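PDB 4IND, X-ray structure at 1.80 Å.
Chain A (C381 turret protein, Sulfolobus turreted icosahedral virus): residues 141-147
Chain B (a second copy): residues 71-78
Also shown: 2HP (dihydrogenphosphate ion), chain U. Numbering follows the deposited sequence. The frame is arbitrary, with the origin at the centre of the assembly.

Chain A (141-147) LEFSLER
Chain B 71-78: IDDELQEG

Two pairs of acidic side chains face each other across this contact, with no basic side chain of either stretch between them: Glu A142 OE1 lies 3.5 Å from Asp B73 OD2, and Glu A146 OE2 lies 4.2 Å from Glu B77 OE1, the latter two atoms buried by the contact and without a partner anywhere in the model. What holds the two copies together here is carboxylate to backbone amide. Glu B74 N donates to Glu A142 OE2 at 2.7 Å with an N-H...O angle of 173°, and Glu B77 N donates to Glu A146 OE1 at 2.9 Å and 172°; both are nearly linear, so each amide hydrogen points almost straight at its carboxylate oxygen.

Chain A is strand through 141-147, extended from Glu A142 onward (-148/151; Ser A144 -127/131, Glu A146 -137/142); Leu A141, at -96/-41, departs from extended geometry. Alternation points the CB atoms of these three residues toward chain B, while Phe A143 points away. Chain B is irregular across Asp B72 to Glu B77. Glu B74, at -77/63, makes a tight bend, accompanied by a weak bond from Leu B75 N to Asp B73 O at 2.8 Å; Leu B75 to Glu B77 is extended again. The stretches run in the same direction, with CA of Ser A144 6.7 Å from CA of Glu B74 and CA of Glu A146 7.1 Å from CA of Gln B76. Side chains bridge these gaps; no backbone-to-backbone hydrogen bond joins the stretches.

Glu A142 is m, t, chi3 -125°; Glu A146 is p, t, chi3 56°. Between them, Ser A144 (t) CB packs 3.9 Å from CB of Glu B74 (m, m, chi3 165°). Asp B73 is m, Gln B76 t, t and Glu B77 m, t. Glu A146 OE1 also lies 3.5 Å from Gln B76 CG. The two stretches bury 326 Å² between them, both sides summed.

At the strand's end, Arg A147 (m, t, p) binds dihydrogenphosphate, NE and NH2 donating to O2 at 3.1 and 2.9 Å.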

# COMPACT_ATOMS: atom_id res chain seq x y z
N LEU A 141 -2.01 -32.44 18.70
CA LEU A 141 -0.88 -32.65 17.79
C LEU A 141 -0.12 -31.36 17.45
O LEU A 141 1.12 -31.38 17.35
CB LEU A 141 -1.32 -33.33 16.49
CG LEU A 141 -2.19 -34.59 16.51
CD1 LEU A 141 -2.06 -35.37 15.20
CD2 LEU A 141 -1.88 -35.47 17.68
N GLU A 142 -0.85 -30.28 17.22
CA GLU A 142 -0.24 -29.00 16.85
C GLU A 142 -1.06 -27.87 17.41
O GLU A 142 -2.26 -28.00 17.59
CB GLU A 142 -0.13 -28.82 15.33
CG GLU A 142 0.75 -29.83 14.60
CD GLU A 142 0.65 -29.69 13.06
OE1 GLU A 142 0.34 -30.71 12.40
OE2 GLU A 142 0.92 -28.59 12.52
N PHE A 143 -0.42 -26.74 17.69
CA PHE A 143 -1.13 -25.56 18.14
C PHE A 143 -0.50 -24.39 17.42
O PHE A 143 0.72 -24.19 17.52
CB PHE A 143 -0.99 -25.38 19.65
CG PHE A 143 -1.79 -24.22 20.21
CD1 PHE A 143 -3.12 -24.37 20.55
CD2 PHE A 143 -1.18 -22.97 20.36
CE1 PHE A 143 -3.85 -23.29 21.06
CE2 PHE A 143 -1.89 -21.89 20.87
CZ PHE A 143 -3.22 -22.05 21.23
N SER A 144 -1.33 -23.64 16.70
CA SER A 144 -0.88 -22.56 15.80
C SER A 144 -1.60 -21.25 16.11
O SER A 144 -2.82 -21.19 16.20
CB SER A 144 -1.10 -22.95 14.33
OG SER A 144 -0.95 -21.83 13.46
N LEU A 145 -0.82 -20.18 16.24
CA LEU A 145 -1.33 -18.82 16.44
C LEU A 145 -0.85 -18.01 15.27
O LEU A 145 0.36 -17.84 15.10
CB LEU A 145 -0.69 -18.21 17.70
CG LEU A 145 -1.22 -18.55 19.07
CD1 LEU A 145 -0.16 -18.29 20.17
CD2 LEU A 145 -2.44 -17.71 19.33
N GLU A 146 -1.75 -17.49 14.44
CA GLU A 146 -1.29 -16.65 13.32
C GLU A 146 -2.20 -15.44 13.21
O GLU A 146 -3.40 -15.54 13.41
CB GLU A 146 -1.25 -17.44 11.99
CG GLU A 146 -2.61 -17.68 11.36
CD GLU A 146 -2.57 -17.81 9.82
OE1 GLU A 146 -1.82 -18.68 9.30
OE2 GLU A 146 -3.32 -17.06 9.15
N ARG A 147 -1.62 -14.29 12.90
CA ARG A 147 -2.40 -13.09 12.70
C ARG A 147 -3.06 -13.15 11.31
O ARG A 147 -2.40 -13.44 10.32
CB ARG A 147 -1.50 -11.85 12.83
CG ARG A 147 -0.94 -11.68 14.27
CD ARG A 147 -0.19 -10.37 14.43
NE ARG A 147 -1.06 -9.26 14.08
CZ ARG A 147 -0.67 -8.00 14.01
NH1 ARG A 147 0.59 -7.69 14.27
NH2 ARG A 147 -1.54 -7.06 13.66
N ILE B 71 1.21 -33.47 3.36
CA ILE B 71 1.37 -32.42 4.37
C ILE B 71 0.02 -31.98 4.94
O ILE B 71 -0.73 -31.25 4.28
CB ILE B 71 2.05 -31.17 3.77
CG1 ILE B 71 3.27 -31.57 2.94
CG2 ILE B 71 2.46 -30.18 4.89
CD1 ILE B 71 3.98 -30.40 2.23
N ASP B 72 -0.30 -32.42 6.16
CA ASP B 72 -1.51 -31.91 6.81
C ASP B 72 -1.21 -30.93 7.94
O ASP B 72 -2.12 -30.45 8.64
CB ASP B 72 -2.42 -33.05 7.28
CG ASP B 72 -1.99 -33.66 8.60
OD1 ASP B 72 -2.88 -34.15 9.35
OD2 ASP B 72 -0.77 -33.66 8.87
N ASP B 73 0.06 -30.61 8.12
CA ASP B 73 0.48 -29.71 9.20
C ASP B 73 -0.11 -28.31 9.09
O ASP B 73 -0.48 -27.88 8.00
CB ASP B 73 2.00 -29.61 9.21
CG ASP B 73 2.67 -30.95 9.44
OD1 ASP B 73 2.57 -31.82 8.54
OD2 ASP B 73 3.30 -31.12 10.53
N GLU B 74 -0.18 -27.61 10.22
CA GLU B 74 -0.75 -26.27 10.25
C GLU B 74 0.22 -25.21 9.69
O GLU B 74 0.63 -24.30 10.39
CB GLU B 74 -1.15 -25.87 11.68
CG GLU B 74 -2.03 -26.87 12.40
CD GLU B 74 -3.32 -27.15 11.66
OE1 GLU B 74 -3.98 -28.15 12.00
OE2 GLU B 74 -3.67 -26.38 10.74
N LEU B 75 0.56 -25.33 8.41
CA LEU B 75 1.32 -24.26 7.75
C LEU B 75 0.59 -22.93 7.88
O LEU B 75 -0.63 -22.89 8.09
CB LEU B 75 1.49 -24.57 6.27
CG LEU B 75 2.09 -25.91 5.89
CD1 LEU B 75 2.30 -25.97 4.40
CD2 LEU B 75 3.39 -26.09 6.63
N GLN B 76 1.32 -21.83 7.73
CA GLN B 76 0.66 -20.53 7.71
C GLN B 76 -0.36 -20.58 6.58
O GLN B 76 -0.07 -21.11 5.51
CB GLN B 76 1.68 -19.44 7.42
CG GLN B 76 1.10 -18.04 7.43
CD GLN B 76 2.18 -16.99 7.33
OE1 GLN B 76 2.65 -16.66 6.23
NE2 GLN B 76 2.60 -16.46 8.47
N GLU B 77 -1.54 -20.02 6.79
CA GLU B 77 -2.57 -20.11 5.75
C GLU B 77 -2.17 -19.25 4.56
O GLU B 77 -1.45 -18.27 4.71
CB GLU B 77 -3.93 -19.69 6.30
CG GLU B 77 -4.50 -20.73 7.27
CD GLU B 77 -5.99 -20.54 7.55
OE1 GLU B 77 -6.45 -19.38 7.58
OE2 GLU B 77 -6.69 -21.57 7.74
N GLY B 78 -2.64 -19.62 3.37
CA GLY B 78 -2.34 -18.84 2.18
C GLY B 78 -2.24 -19.73 0.96
O GLY B 78 -2.47 -20.94 1.03
P 2HP U . -4.51 -8.79 12.27
O1 2HP U . -5.59 -7.75 12.13
O2 2HP U . -4.01 -8.49 13.65
O3 2HP U . -3.42 -8.53 11.18
O4 2HP U . -5.02 -10.27 12.24